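Local coordinates for protein tyrosine--tRNA ligase, mitochondrial (Coccidioides posadasii, PDB 5IJX) that probably joins L-tyrosine to tRNA(Tyr) at the cost of ATP, this chain being the catalytic part of a class I aminoacyl-tRNA synthetase without its C-terminal region, at residues R44-S49 with L90-V95; G255-K258 with E262-W265; V319-S324 with H359-E364; N170-K175 with W226-R231; I111-G116 with I219-D224. All coordinates share one frame; numbering follows the deposited sequence.

Overall arrangement
Contact 5 lines the tyrosine pocket, and contact 4 lies next to it on the same helix, 217-229; their centres are about 14 Å apart, and Trp-172 and Trp-173 of contact 4 hydrogen-bond to Asp-224 of contact 5. Both reach the second subunit. Contact 2 packs on the C-terminal end of that helix through Trp-265 and is only partly buried. Contact 1 is the most central, an arginine and a leucine against a buried tryptophan. Contact 3, likewise only partly buried, belongs to the helical region across the chain centre from contacts 2 and 4. It is mostly aliphatic; contact 4 is an aromatic stack, and contact 5 pairs one apolar touch with polar groups that meet on the tyrosine.

Contact 1 of 5, residues R44-S49 with L90-V95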
# COMPACT_ATOMS: atom_id res chain seq x y z
N ARG A 44 -33.65 -21.74 1.83
CA ARG A 44 -34.14 -20.60 1.07
C ARG A 44 -33.39 -20.42 -0.25
O ARG A 44 -33.75 -19.52 -1.03
CB ARG A 44 -34.03 -19.32 1.90
CG ARG A 44 -34.74 -19.36 3.24
CD ARG A 44 -36.25 -19.48 3.11
NE ARG A 44 -36.86 -18.28 2.54
CZ ARG A 44 -38.15 -17.96 2.65
NH1 ARG A 44 -38.98 -18.75 3.32
NH2 ARG A 44 -38.61 -16.85 2.09
N GLY A 45 -32.37 -21.23 -0.52
CA GLY A 45 -31.64 -21.13 -1.77
C GLY A 45 -30.75 -19.92 -1.88
O GLY A 45 -30.31 -19.59 -2.98
N LEU A 46 -30.46 -19.24 -0.76
CA LEU A 46 -29.57 -18.09 -0.78
C LEU A 46 -28.11 -18.47 -0.67
O LEU A 46 -27.24 -17.59 -0.76
CB LEU A 46 -29.92 -17.13 0.36
CG LEU A 46 -31.29 -16.45 0.30
CD1 LEU A 46 -31.53 -15.63 1.56
CD2 LEU A 46 -31.42 -15.57 -0.94
N VAL A 47 -27.80 -19.75 -0.49
CA VAL A 47 -26.43 -20.21 -0.29
C VAL A 47 -26.00 -20.91 -1.57
O VAL A 47 -26.36 -22.06 -1.81
CB VAL A 47 -26.31 -21.14 0.92
CG1 VAL A 47 -24.87 -21.60 1.10
CG2 VAL A 47 -26.81 -20.44 2.18
N ASN A 48 -25.23 -20.21 -2.40
CA ASN A 48 -24.61 -20.88 -3.54
C ASN A 48 -23.43 -21.74 -3.11
O ASN A 48 -23.23 -22.84 -3.63
CB ASN A 48 -24.18 -19.87 -4.60
CG ASN A 48 -23.47 -20.53 -5.78
OD1 ASN A 48 -22.27 -20.33 -5.98
ND2 ASN A 48 -24.20 -21.33 -6.54
N SER A 49 -22.63 -21.26 -2.15
CA SER A 49 -21.57 -22.09 -1.60
C SER A 49 -21.03 -21.42 -0.34
O SER A 49 -21.29 -20.25 -0.07
CB SER A 49 -20.44 -22.33 -2.61
OG SER A 49 -19.59 -21.21 -2.69
N LEU A 90 -28.11 -10.81 4.82
CA LEU A 90 -27.95 -9.85 5.90
C LEU A 90 -29.28 -9.61 6.60
O LEU A 90 -29.39 -9.74 7.83
CB LEU A 90 -27.39 -8.52 5.37
CG LEU A 90 -25.94 -8.48 4.89
CD1 LEU A 90 -25.50 -7.04 4.72
CD2 LEU A 90 -24.99 -9.20 5.85
N GLY A 91 -30.31 -9.28 5.83
CA GLY A 91 -31.64 -9.08 6.37
C GLY A 91 -31.99 -10.20 7.32
O GLY A 91 -32.21 -9.98 8.52
N TRP A 92 -31.99 -11.43 6.80
CA TRP A 92 -32.27 -12.58 7.66
C TRP A 92 -31.38 -12.54 8.89
O TRP A 92 -31.87 -12.52 10.03
CB TRP A 92 -32.07 -13.88 6.88
CG TRP A 92 -33.17 -14.17 5.90
CD1 TRP A 92 -33.09 -14.17 4.54
CD2 TRP A 92 -34.54 -14.48 6.22
NE1 TRP A 92 -34.31 -14.47 3.99
CE2 TRP A 92 -35.21 -14.67 4.99
CE3 TRP A 92 -35.25 -14.63 7.41
CZ2 TRP A 92 -36.56 -14.99 4.93
CZ3 TRP A 92 -36.60 -14.95 7.34
CH2 TRP A 92 -37.24 -15.13 6.11
N ALA A 93 -30.06 -12.48 8.68
CA ALA A 93 -29.13 -12.40 9.81
C ALA A 93 -29.61 -11.38 10.83
O ALA A 93 -29.75 -11.68 12.02
CB ALA A 93 -27.73 -12.06 9.30
N TYR A 94 -29.90 -10.16 10.36
CA TYR A 94 -30.30 -9.11 11.28
C TYR A 94 -31.50 -9.53 12.12
O TYR A 94 -31.48 -9.42 13.35
CB TYR A 94 -30.61 -7.83 10.51
CG TYR A 94 -31.25 -6.75 11.35
CD1 TYR A 94 -30.51 -6.08 12.32
CD2 TYR A 94 -32.58 -6.40 11.18
CE1 TYR A 94 -31.09 -5.10 13.09
CE2 TYR A 94 -33.16 -5.42 11.95
CZ TYR A 94 -32.41 -4.77 12.91
OH TYR A 94 -32.99 -3.79 13.68
N VAL A 95 -32.54 -10.06 11.48
CA VAL A 95 -33.80 -10.30 12.17
C VAL A 95 -33.66 -11.56 13.01
O VAL A 95 -34.59 -11.94 13.73
CB VAL A 95 -34.99 -10.42 11.20
CG1 VAL A 95 -35.18 -9.12 10.42
CG2 VAL A 95 -34.82 -11.60 10.26
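Arg-44 and Leu-46 both lean on the indole of Trp-92, each crossing it at about a right angle but by different means. The guanidinium of Arg-44 lays a face over CZ2 at the rim of the six-membered ring, with Trp-92 CZ2 4.0 Å from Arg-44 NH2. Seen from the indole, that nitrogen sits at the ring edge and near its plane, and the two planes are 65° apart, so this is no parallel stack. Bends at chi2 (-66°) and chi3 (-68°) curl the arginine back to reach the ring. Leu-46 works at the pyrrole end, where its methyl CD1 comes in obliquely, 3.7 Å from Trp-92 CD1 and 3.9 Å from NE1. Between the two, Gly-45 takes a positive phi in a Schellman motif that ends helix 37-43 and turns the chain toward strand 49-51. Trp-92 belongs to helix 84-95, just after the HIGH signature of the class I nucleotide-binding fold. The arginine's charged end is gripped by backbone carbonyls: NE bonds to Lys-331 O and NH1 to Val-336 O, while Phe-40 meets the Trp-92 ring edge-to-face.

Contact 2 of 5, residues G255-K258 with E262-W265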
# COMPACT_ATOMS: atom_id res chain seq x y z
N GLY A 255 -3.69 -15.76 7.83
CA GLY A 255 -2.27 -15.49 7.76
C GLY A 255 -1.81 -14.53 8.83
O GLY A 255 -0.74 -14.70 9.42
N ILE A 256 -2.62 -13.51 9.11
CA ILE A 256 -2.29 -12.57 10.18
C ILE A 256 -2.25 -13.29 11.52
O ILE A 256 -1.30 -13.15 12.29
CB ILE A 256 -3.30 -11.40 10.19
CG1 ILE A 256 -3.13 -10.57 8.91
CG2 ILE A 256 -3.11 -10.53 11.43
CD1 ILE A 256 -4.16 -9.47 8.75
N LEU A 257 -3.29 -14.08 11.82
CA LEU A 257 -3.34 -14.76 13.11
C LEU A 257 -2.23 -15.79 13.23
O LEU A 257 -1.60 -15.91 14.28
CB LEU A 257 -4.71 -15.41 13.30
CG LEU A 257 -5.93 -14.51 13.15
CD1 LEU A 257 -7.20 -15.33 13.27
CD2 LEU A 257 -5.93 -13.38 14.18
N LYS A 258 -1.98 -16.55 12.15
CA LYS A 258 -0.95 -17.58 12.17
C LYS A 258 0.45 -17.01 12.36
O LYS A 258 1.37 -17.76 12.68
CB LYS A 258 -1.02 -18.39 10.88
CG LYS A 258 -0.06 -19.58 10.84
N GLU A 262 0.12 -14.46 19.34
CA GLU A 262 -0.20 -13.77 20.58
C GLU A 262 -1.30 -12.73 20.40
O GLU A 262 -1.63 -12.03 21.36
CB GLU A 262 1.05 -13.10 21.17
CG GLU A 262 1.42 -11.74 20.57
CD GLU A 262 1.95 -11.83 19.15
OE1 GLU A 262 2.07 -12.96 18.63
OE2 GLU A 262 2.25 -10.77 18.56
N SER A 263 -1.87 -12.63 19.20
CA SER A 263 -2.81 -11.57 18.89
C SER A 263 -4.08 -11.68 19.72
O SER A 263 -4.52 -12.77 20.10
CB SER A 263 -3.18 -11.60 17.41
OG SER A 263 -4.23 -10.70 17.12
N GLU A 264 -4.68 -10.52 20.00
CA GLU A 264 -5.94 -10.47 20.73
C GLU A 264 -7.04 -11.29 20.05
O GLU A 264 -8.05 -11.59 20.68
CB GLU A 264 -6.38 -9.01 20.88
CG GLU A 264 -7.71 -8.81 21.58
CD GLU A 264 -8.05 -7.34 21.72
OE1 GLU A 264 -7.19 -6.49 21.40
OE2 GLU A 264 -9.19 -7.03 22.15
N TRP A 265 -6.86 -11.65 18.78
CA TRP A 265 -7.87 -12.37 18.01
C TRP A 265 -7.40 -13.75 17.56
O TRP A 265 -8.11 -14.40 16.78
CB TRP A 265 -8.30 -11.54 16.80
CG TRP A 265 -8.91 -10.23 17.20
CD1 TRP A 265 -10.20 -10.02 17.58
CD2 TRP A 265 -8.25 -8.96 17.26
NE1 TRP A 265 -10.39 -8.69 17.88
CE2 TRP A 265 -9.21 -8.02 17.69
CE3 TRP A 265 -6.95 -8.53 17.00
CZ2 TRP A 265 -8.91 -6.67 17.86
CZ3 TRP A 265 -6.65 -7.19 17.16
CH2 TRP A 265 -7.62 -6.28 17.59
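Leu-257 on helix 243-259 meets Ser-263 and Trp-265 of the loop that follows, and its side chain can be traced outward one atom at a time. CB is still remote from the loop, 5.0 Å from Trp-265 O, and its bond leaves the helix at a slant to the 262-265 segment rather than straight at it. CG lies anti to the carbonyl carbon (chi1 -54°), which carries the fork across toward the loop. Of the two methyls, CD1 touches one atom, standing 3.7 Å from Trp-265 O. CD2 does most of the work: it is 3.5 Å from Trp-265 O, touches the carbonyl carbon as well, and lies 4.0 Å from Trp-265 CB. CD2 also comes within 4.3 Å of Ser-263 OG. The leucine thus packs against the base of the tryptophan and its carbonyl, while the indole itself leads away. No hydrogen bond joins the two segments.

Residues 263-265 form an ST turn. Trp-265 N donates to Ser-263 OG over 3.3 Å and nearly straight, at 171°, so the serine hydroxyl beside the leucine methyl already serves as an acceptor.

The contact folds the start of the loop after helix 243-259 back on the helix's last turns, before the chain runs on to strand 279-283. Helix 217-229 lies beneath both halves: Trp-226 packs on Leu-257 and Ile-256, and Phe-229 on Trp-265. Ile-256 also reaches Val-184 and Leu-185 of helix 178-186.

Contact 3 of 5, residues V319-S324 with H359-E364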
# COMPACT_ATOMS: atom_id res chain seq x y z
N VAL A 319 -43.85 -9.64 -11.85
CA VAL A 319 -45.06 -10.35 -12.27
C VAL A 319 -44.73 -11.37 -13.35
O VAL A 319 -45.26 -12.49 -13.36
CB VAL A 319 -46.13 -9.35 -12.75
CG1 VAL A 319 -47.26 -10.06 -13.48
CG2 VAL A 319 -46.69 -8.57 -11.57
N ARG A 320 -43.86 -11.00 -14.29
CA ARG A 320 -43.59 -11.80 -15.48
C ARG A 320 -42.51 -12.86 -15.25
O ARG A 320 -41.83 -13.26 -16.20
CB ARG A 320 -43.19 -10.90 -16.64
N VAL A 321 -42.33 -13.32 -14.01
CA VAL A 321 -41.33 -14.34 -13.72
C VAL A 321 -41.86 -15.70 -14.15
O VAL A 321 -43.06 -15.99 -14.01
CB VAL A 321 -40.97 -14.33 -12.22
CG1 VAL A 321 -40.11 -15.53 -11.87
CG2 VAL A 321 -40.24 -13.04 -11.87
N ALA A 322 -40.97 -16.54 -14.67
CA ALA A 322 -41.35 -17.86 -15.15
C ALA A 322 -42.07 -18.63 -14.06
O ALA A 322 -41.71 -18.57 -12.88
CB ALA A 322 -40.12 -18.63 -15.61
N ASP A 323 -43.12 -19.37 -14.46
CA ASP A 323 -43.75 -20.30 -13.53
C ASP A 323 -42.75 -21.31 -12.99
O ASP A 323 -42.86 -21.73 -11.83
CB ASP A 323 -44.90 -21.03 -14.24
CG ASP A 323 -46.09 -20.14 -14.50
OD1 ASP A 323 -46.47 -19.37 -13.59
OD2 ASP A 323 -46.65 -20.20 -15.61
N SER A 324 -41.76 -21.69 -13.80
CA SER A 324 -40.76 -22.66 -13.36
C SER A 324 -39.89 -22.11 -12.23
O SER A 324 -39.36 -22.89 -11.44
CB SER A 324 -39.88 -23.06 -14.55
OG SER A 324 -38.77 -23.82 -14.12
N HIS A 359 -47.79 -12.72 -8.18
CA HIS A 359 -48.35 -11.51 -7.58
C HIS A 359 -47.94 -11.35 -6.12
O HIS A 359 -47.52 -10.26 -5.71
CB HIS A 359 -49.87 -11.52 -7.72
CG HIS A 359 -50.36 -10.90 -8.99
ND1 HIS A 359 -50.85 -9.62 -9.05
CD2 HIS A 359 -50.43 -11.39 -10.25
CE1 HIS A 359 -51.20 -9.34 -10.29
NE2 HIS A 359 -50.96 -10.40 -11.04
N LYS A 360 -48.07 -12.41 -5.32
CA LYS A 360 -47.56 -12.35 -3.95
C LYS A 360 -46.08 -11.99 -3.94
O LYS A 360 -45.65 -11.15 -3.14
CB LYS A 360 -47.80 -13.69 -3.25
CG LYS A 360 -47.39 -13.71 -1.79
CD LYS A 360 -48.24 -12.78 -0.94
CE LYS A 360 -47.90 -12.91 0.54
N LEU A 361 -45.30 -12.60 -4.82
CA LEU A 361 -43.88 -12.27 -4.95
C LEU A 361 -43.69 -10.77 -5.18
O LEU A 361 -43.00 -10.09 -4.41
CB LEU A 361 -43.28 -13.08 -6.10
CG LEU A 361 -41.82 -12.84 -6.46
CD1 LEU A 361 -40.91 -13.34 -5.36
CD2 LEU A 361 -41.50 -13.52 -7.78
N ALA A 362 -44.29 -10.25 -6.26
CA ALA A 362 -44.08 -8.85 -6.62
C ALA A 362 -44.51 -7.93 -5.49
O ALA A 362 -43.77 -7.01 -5.11
CB ALA A 362 -44.84 -8.53 -7.91
N ARG A 363 -45.70 -8.15 -4.93
CA ARG A 363 -46.18 -7.31 -3.84
C ARG A 363 -45.20 -7.33 -2.67
O ARG A 363 -44.80 -6.27 -2.16
CB ARG A 363 -47.56 -7.78 -3.38
N GLU A 364 -44.78 -8.52 -2.25
CA GLU A 364 -43.83 -8.65 -1.15
C GLU A 364 -42.57 -7.82 -1.42
O GLU A 364 -42.17 -7.00 -0.59
CB GLU A 364 -43.46 -10.12 -0.94
CG GLU A 364 -44.58 -10.97 -0.37
CD GLU A 364 -44.81 -10.73 1.11
OE1 GLU A 364 -44.11 -9.88 1.69
OE2 GLU A 364 -45.69 -11.40 1.69
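The imidazole of His-359 is the flat group that reaches across this contact, and Val-319 meets it on a slant, neither squarely over a face nor at an edge: Val-319 CG1 lies 4.4 Å from His-359 NE2. That is a loose touch. The CB of His-359 starts off away from the 319-324 segment, and only the ring swings back to it.

The rest of the contact is aliphatic. Val-319 divides its two methyls between residues one helical turn apart, for while CG1 goes to the histidine, CG2 rests 4.1 Å from the CB of Ala-362. The split follows from the valine rotamer (chi1 167°), with CG1 opposite the backbone nitrogen and CG2 opposite the carbonyl carbon. Val-321 makes a second, lighter point of contact, its CG2 4.3 Å from Leu-361 CD2. No hydrogen bond links the two segments, but Val-321 O accepts one from Gln-358 NE2, just ahead of the histidine.

Both segments lie in the helical region that follows the KMSKS-type signature; in tyrosyl-tRNA synthetases this region generally takes part in anticodon recognition, and probably does here. Val-319 ends helix 311-319, and Val-321 sits in the turn before helix 326-333, where it touches Tyr-329. Helix 356-370 packs over this corner, with Ala-362 on Tyr-315 and Phe-318 and Leu-361 on Leu-330.

Contact 4 of 5, residues N170-K175 with W226-R231; sequences NTWWNK and WYLFQR
Trp-172 and Tyr-227 form the tight part of this contact, an offset stack with the indole six-membered ring and the phenol ring centred 4.0 Å apart and their planes at 21°. The overlap is displaced toward the CE3-CZ3 side of the indole, which lies over Tyr-227 CE2. Trp-172 holds CG between its backbone N and carbonyl carbon (chi1 51°), turning the ring broadside to the tyrosine. Its NE1 bonds to Asp-224 OD1, which also accepts from Trp-173 NE1; this helps fix the indole's rotation and positions Asp-224, a residue of the tyrosine pocket. The other face of Tyr-227 carries the Arg-231 guanidinium, with NH1 above the ring centre; the same NH1 gives a hydrogen bond of 2.9 Å to Tyr-227 O.

Packing slackens at the far end of the indole, where Leu-228 CD2 comes obliquely to 4.4 Å from Trp-172 CH2. Thr-171 and Arg-231 mark the solvent side, both exposed.

The pair ties short helix 170-173, just beyond edge strand 164-168, to the last turn of helix 217-229. Leu-228 packs on Val-233 of strand 233-239, and Trp-173 on Leu-178 of the second subunit.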
# COMPACT_ATOMS: atom_id res chain seq x y z
N ASN A 170 -14.00 3.93 3.22
CA ASN A 170 -13.07 5.04 3.33
C ASN A 170 -13.16 5.74 4.67
O ASN A 170 -12.38 6.67 4.92
CB ASN A 170 -13.28 6.04 2.18
CG ASN A 170 -14.66 6.64 2.15
OD1 ASN A 170 -15.33 6.77 3.18
ND2 ASN A 170 -15.10 7.02 0.96
N THR A 171 -14.07 5.32 5.55
CA THR A 171 -13.97 5.72 6.95
C THR A 171 -12.60 5.39 7.52
O THR A 171 -12.10 6.11 8.39
CB THR A 171 -15.06 5.02 7.78
OG1 THR A 171 -16.35 5.49 7.36
CG2 THR A 171 -14.88 5.29 9.26
N TRP A 172 -11.97 4.31 7.03
CA TRP A 172 -10.63 3.96 7.48
C TRP A 172 -9.56 4.08 6.40
O TRP A 172 -8.38 4.19 6.75
CB TRP A 172 -10.60 2.53 8.05
CG TRP A 172 -11.20 1.45 7.18
CD1 TRP A 172 -10.57 0.75 6.20
CD2 TRP A 172 -12.54 0.94 7.24
NE1 TRP A 172 -11.43 -0.17 5.64
CE2 TRP A 172 -12.64 -0.07 6.26
CE3 TRP A 172 -13.65 1.24 8.03
CZ2 TRP A 172 -13.82 -0.78 6.05
CZ3 TRP A 172 -14.82 0.53 7.82
CH2 TRP A 172 -14.90 -0.46 6.83
N TRP A 173 -9.93 4.07 5.12
CA TRP A 173 -8.92 4.26 4.08
C TRP A 173 -8.50 5.72 3.94
O TRP A 173 -7.43 5.99 3.38
CB TRP A 173 -9.43 3.75 2.73
CG TRP A 173 -9.50 2.26 2.66
CD1 TRP A 173 -10.62 1.50 2.48
CD2 TRP A 173 -8.41 1.34 2.77
NE1 TRP A 173 -10.29 0.17 2.47
CE2 TRP A 173 -8.94 0.05 2.65
CE3 TRP A 173 -7.03 1.50 2.97
CZ2 TRP A 173 -8.14 -1.09 2.71
CZ3 TRP A 173 -6.24 0.37 3.03
CH2 TRP A 173 -6.80 -0.91 2.90
N ASN A 174 -9.30 6.66 4.44
CA ASN A 174 -8.88 8.05 4.48
C ASN A 174 -7.59 8.24 5.26
O ASN A 174 -6.88 9.23 5.03
CB ASN A 174 -9.98 8.92 5.09
CG ASN A 174 -11.10 9.23 4.11
OD1 ASN A 174 -11.08 8.78 2.97
ND2 ASN A 174 -12.08 10.00 4.56
N LYS A 175 -7.27 7.33 6.18
CA LYS A 175 -6.12 7.49 7.06
C LYS A 175 -5.29 6.23 7.24
O LYS A 175 -4.20 6.32 7.81
CB LYS A 175 -6.58 7.97 8.45
CG LYS A 175 -7.24 9.34 8.45
N TRP A 226 -10.54 -7.66 7.46
CA TRP A 226 -9.78 -7.72 8.71
C TRP A 226 -10.24 -6.64 9.68
O TRP A 226 -10.45 -6.91 10.87
CB TRP A 226 -8.29 -7.58 8.38
CG TRP A 226 -7.38 -7.32 9.55
CD1 TRP A 226 -6.59 -6.23 9.73
CD2 TRP A 226 -7.15 -8.18 10.67
NE1 TRP A 226 -5.89 -6.35 10.90
CE2 TRP A 226 -6.21 -7.54 11.50
CE3 TRP A 226 -7.66 -9.42 11.05
CZ2 TRP A 226 -5.77 -8.10 12.69
CZ3 TRP A 226 -7.21 -9.98 12.24
CH2 TRP A 226 -6.27 -9.32 13.05
N TYR A 227 -10.44 -5.43 9.17
CA TYR A 227 -10.93 -4.33 10.00
C TYR A 227 -12.24 -4.70 10.67
O TYR A 227 -12.40 -4.52 11.89
CB TYR A 227 -11.09 -3.08 9.13
CG TYR A 227 -11.64 -1.87 9.86
CD1 TYR A 227 -10.79 -0.91 10.38
CD2 TYR A 227 -13.01 -1.69 10.01
CE1 TYR A 227 -11.29 0.20 11.05
CE2 TYR A 227 -13.52 -0.59 10.67
CZ TYR A 227 -12.66 0.36 11.18
OH TYR A 227 -13.17 1.45 11.84
N LEU A 228 -13.19 -5.23 9.90
CA LEU A 228 -14.46 -5.65 10.49
C LEU A 228 -14.30 -6.90 11.35
O LEU A 228 -15.10 -7.13 12.26
CB LEU A 228 -15.49 -5.89 9.39
CG LEU A 228 -15.82 -4.66 8.55
CD1 LEU A 228 -16.72 -5.03 7.39
CD2 LEU A 228 -16.47 -3.59 9.42
N PHE A 229 -13.28 -7.71 11.07
CA PHE A 229 -13.02 -8.91 11.85
C PHE A 229 -12.64 -8.55 13.28
O PHE A 229 -13.14 -9.16 14.23
CB PHE A 229 -11.92 -9.74 11.19
CG PHE A 229 -11.61 -11.03 11.90
CD1 PHE A 229 -12.33 -12.18 11.62
CD2 PHE A 229 -10.58 -11.10 12.82
CE1 PHE A 229 -12.03 -13.37 12.26
CE2 PHE A 229 -10.28 -12.29 13.47
CZ PHE A 229 -11.01 -13.43 13.19
N GLN A 230 -11.78 -7.55 13.44
CA GLN A 230 -11.46 -7.08 14.79
C GLN A 230 -12.69 -6.57 15.52
O GLN A 230 -12.65 -6.44 16.75
CB GLN A 230 -10.40 -5.99 14.71
CG GLN A 230 -9.11 -6.43 14.05
CD GLN A 230 -8.12 -5.31 13.90
OE1 GLN A 230 -7.52 -5.13 12.84
NE2 GLN A 230 -7.93 -4.53 14.97
N ARG A 231 -13.77 -6.29 14.81
CA ARG A 231 -14.98 -5.71 15.39
C ARG A 231 -16.16 -6.68 15.32
O ARG A 231 -17.30 -6.29 15.04
CB ARG A 231 -15.31 -4.39 14.71
CG ARG A 231 -14.23 -3.34 14.93
CD ARG A 231 -14.35 -2.15 14.01
NE ARG A 231 -13.37 -1.12 14.35
CZ ARG A 231 -12.07 -1.20 14.07
NH1 ARG A 231 -11.58 -2.25 13.44
NH2 ARG A 231 -11.26 -0.21 14.43

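Contact 5 of 5, residues I111-G116 with I219-D224; sequences IGDPTG and IMQGWD. With TYR (tyrosine), chain B.
The tyrosine-binding pocket of this class I synthetase is bounded here by the 111-116 loop and helix 217-229, with the bound amino acid bridging them. Asp-113 OD2 accepts from the ligand N at 2.9 Å, and Gln-221 OE1 takes a weak bond from the same nitrogen at 3.3 Å. Asp-113 OD2 and Gln-221 OE1, 4.3 Å apart, share no hydrogen bond; the ligand ammonium and Gln-242 both bridge the two residues. The aspartate's negative charge would probably favour the ammonium form. Gln-221, extended beyond CG, reaches over one face of the ligand ring near its CE1 rim, with NE2 3.2 Å from the ligand CE1. That NE2 bonds to Gln-236 OE1 and Gln-242 OE1, which set the amide's orientation. At the phenol end the ligand OH donates to Asp-224 OD2 over 3.2 Å, and Asn-169 ND2 holds the same oxygen. Tyr-69, Tyr-217 and Gln-242 also hydrogen-bond the ligand. An Asx turn steadies Asp-113: Thr-115 N meets its OD1 at 3.3 Å, from above the carboxylate plane.

Ile-111 CD1 packs on SE of selenomethionine Met-220, 3.5 Å away. The loop leads from strand 99-104 toward helix 126-154, and Leu-178 of the second subunit packs on Met-220.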
# COMPACT_ATOMS: atom_id res chain seq x y z
N ILE A 111 -10.90 2.39 -7.65
CA ILE A 111 -10.02 1.50 -8.40
C ILE A 111 -10.81 0.54 -9.28
O ILE A 111 -10.39 0.23 -10.40
CB ILE A 111 -9.10 0.74 -7.43
CG1 ILE A 111 -8.22 1.72 -6.65
CG2 ILE A 111 -8.23 -0.26 -8.19
CD1 ILE A 111 -7.48 1.08 -5.49
N GLY A 112 -11.94 0.05 -8.79
CA GLY A 112 -12.74 -0.90 -9.53
C GLY A 112 -12.29 -2.33 -9.31
O GLY A 112 -11.10 -2.63 -9.45
N ASP A 113 -13.22 -3.20 -8.96
CA ASP A 113 -12.89 -4.60 -8.72
C ASP A 113 -12.51 -5.26 -10.04
O ASP A 113 -13.34 -5.32 -10.95
CB ASP A 113 -14.07 -5.32 -8.09
CG ASP A 113 -13.69 -6.69 -7.55
OD1 ASP A 113 -12.55 -7.13 -7.81
OD2 ASP A 113 -14.53 -7.32 -6.88
N PRO A 114 -11.28 -5.77 -10.20
CA PRO A 114 -10.89 -6.36 -11.49
C PRO A 114 -11.50 -7.73 -11.77
O PRO A 114 -11.19 -8.32 -12.81
CB PRO A 114 -9.36 -6.46 -11.38
CG PRO A 114 -9.09 -6.54 -9.93
CD PRO A 114 -10.14 -5.70 -9.27
N THR A 115 -12.35 -8.26 -10.90
CA THR A 115 -13.09 -9.48 -11.22
C THR A 115 -14.47 -9.10 -11.75
O THR A 115 -15.12 -8.24 -11.16
CB THR A 115 -13.24 -10.42 -10.00
OG1 THR A 115 -13.89 -11.63 -10.39
CG2 THR A 115 -14.05 -9.78 -8.91
N GLY A 116 -14.94 -9.68 -12.86
CA GLY A 116 -14.23 -10.66 -13.67
C GLY A 116 -13.73 -10.05 -14.97
O GLY A 116 -13.61 -10.75 -15.98
N ILE A 219 -6.32 -7.03 -1.88
CA ILE A 219 -5.69 -6.73 -0.61
C ILE A 219 -6.54 -5.72 0.16
O ILE A 219 -6.80 -5.90 1.36
CB ILE A 219 -4.26 -6.21 -0.81
CG1 ILE A 219 -3.43 -7.24 -1.58
CG2 ILE A 219 -3.62 -5.90 0.54
CD1 ILE A 219 -2.01 -6.82 -1.85
N MSE A 220 -6.97 -4.66 -0.50
CA MSE A 220 -7.79 -3.66 0.17
C MSE A 220 -9.06 -4.29 0.70
O MSE A 220 -9.47 -4.03 1.83
CB MSE A 220 -8.13 -2.51 -0.78
CG MSE A 220 -6.92 -1.71 -1.23
SE MSE A 220 -7.47 -0.15 -2.26
CE MSE A 220 -7.83 1.08 -0.79
N GLN A 221 -9.69 -5.13 -0.12
CA GLN A 221 -10.93 -5.78 0.32
C GLN A 221 -10.66 -6.72 1.49
O GLN A 221 -11.44 -6.76 2.46
CB GLN A 221 -11.57 -6.51 -0.85
CG GLN A 221 -12.79 -7.33 -0.46
CD GLN A 221 -13.66 -7.68 -1.65
OE1 GLN A 221 -13.49 -7.14 -2.74
NE2 GLN A 221 -14.59 -8.60 -1.44
N GLY A 222 -9.57 -7.49 1.42
CA GLY A 222 -9.20 -8.32 2.55
C GLY A 222 -8.95 -7.51 3.81
O GLY A 222 -9.22 -7.98 4.91
N TRP A 223 -8.45 -6.29 3.66
CA TRP A 223 -8.19 -5.44 4.81
C TRP A 223 -9.48 -4.85 5.36
O TRP A 223 -9.58 -4.62 6.57
CB TRP A 223 -7.22 -4.32 4.45
CG TRP A 223 -6.71 -3.58 5.65
CD1 TRP A 223 -7.20 -2.41 6.16
CD2 TRP A 223 -5.62 -3.97 6.50
NE1 TRP A 223 -6.47 -2.04 7.28
CE2 TRP A 223 -5.50 -2.98 7.50
CE3 TRP A 223 -4.73 -5.05 6.51
CZ2 TRP A 223 -4.53 -3.05 8.50
CZ3 TRP A 223 -3.77 -5.11 7.50
CH2 TRP A 223 -3.68 -4.12 8.48
N ASP A 224 -10.47 -4.59 4.50
CA ASP A 224 -11.81 -4.30 5.00
C ASP A 224 -12.30 -5.47 5.85
O ASP A 224 -12.79 -5.27 6.97
CB ASP A 224 -12.77 -4.05 3.84
CG ASP A 224 -12.47 -2.77 3.09
OD1 ASP A 224 -11.67 -1.95 3.59
OD2 ASP A 224 -13.05 -2.58 2.00
N TYR B . -16.12 -6.39 -4.66
CA TYR B . -17.48 -5.91 -4.48
C TYR B . -18.15 -5.64 -5.83
O TYR B . -19.37 -5.69 -5.96
CB TYR B . -17.50 -4.64 -3.62
CG TYR B . -16.80 -4.78 -2.28
CD1 TYR B . -16.88 -5.96 -1.54
CD2 TYR B . -16.07 -3.73 -1.74
CE1 TYR B . -16.25 -6.08 -0.31
CE2 TYR B . -15.44 -3.84 -0.52
CZ TYR B . -15.53 -5.02 0.19
OH TYR B . -14.90 -5.13 1.41
OXT TYR B . -17.47 -5.37 -6.82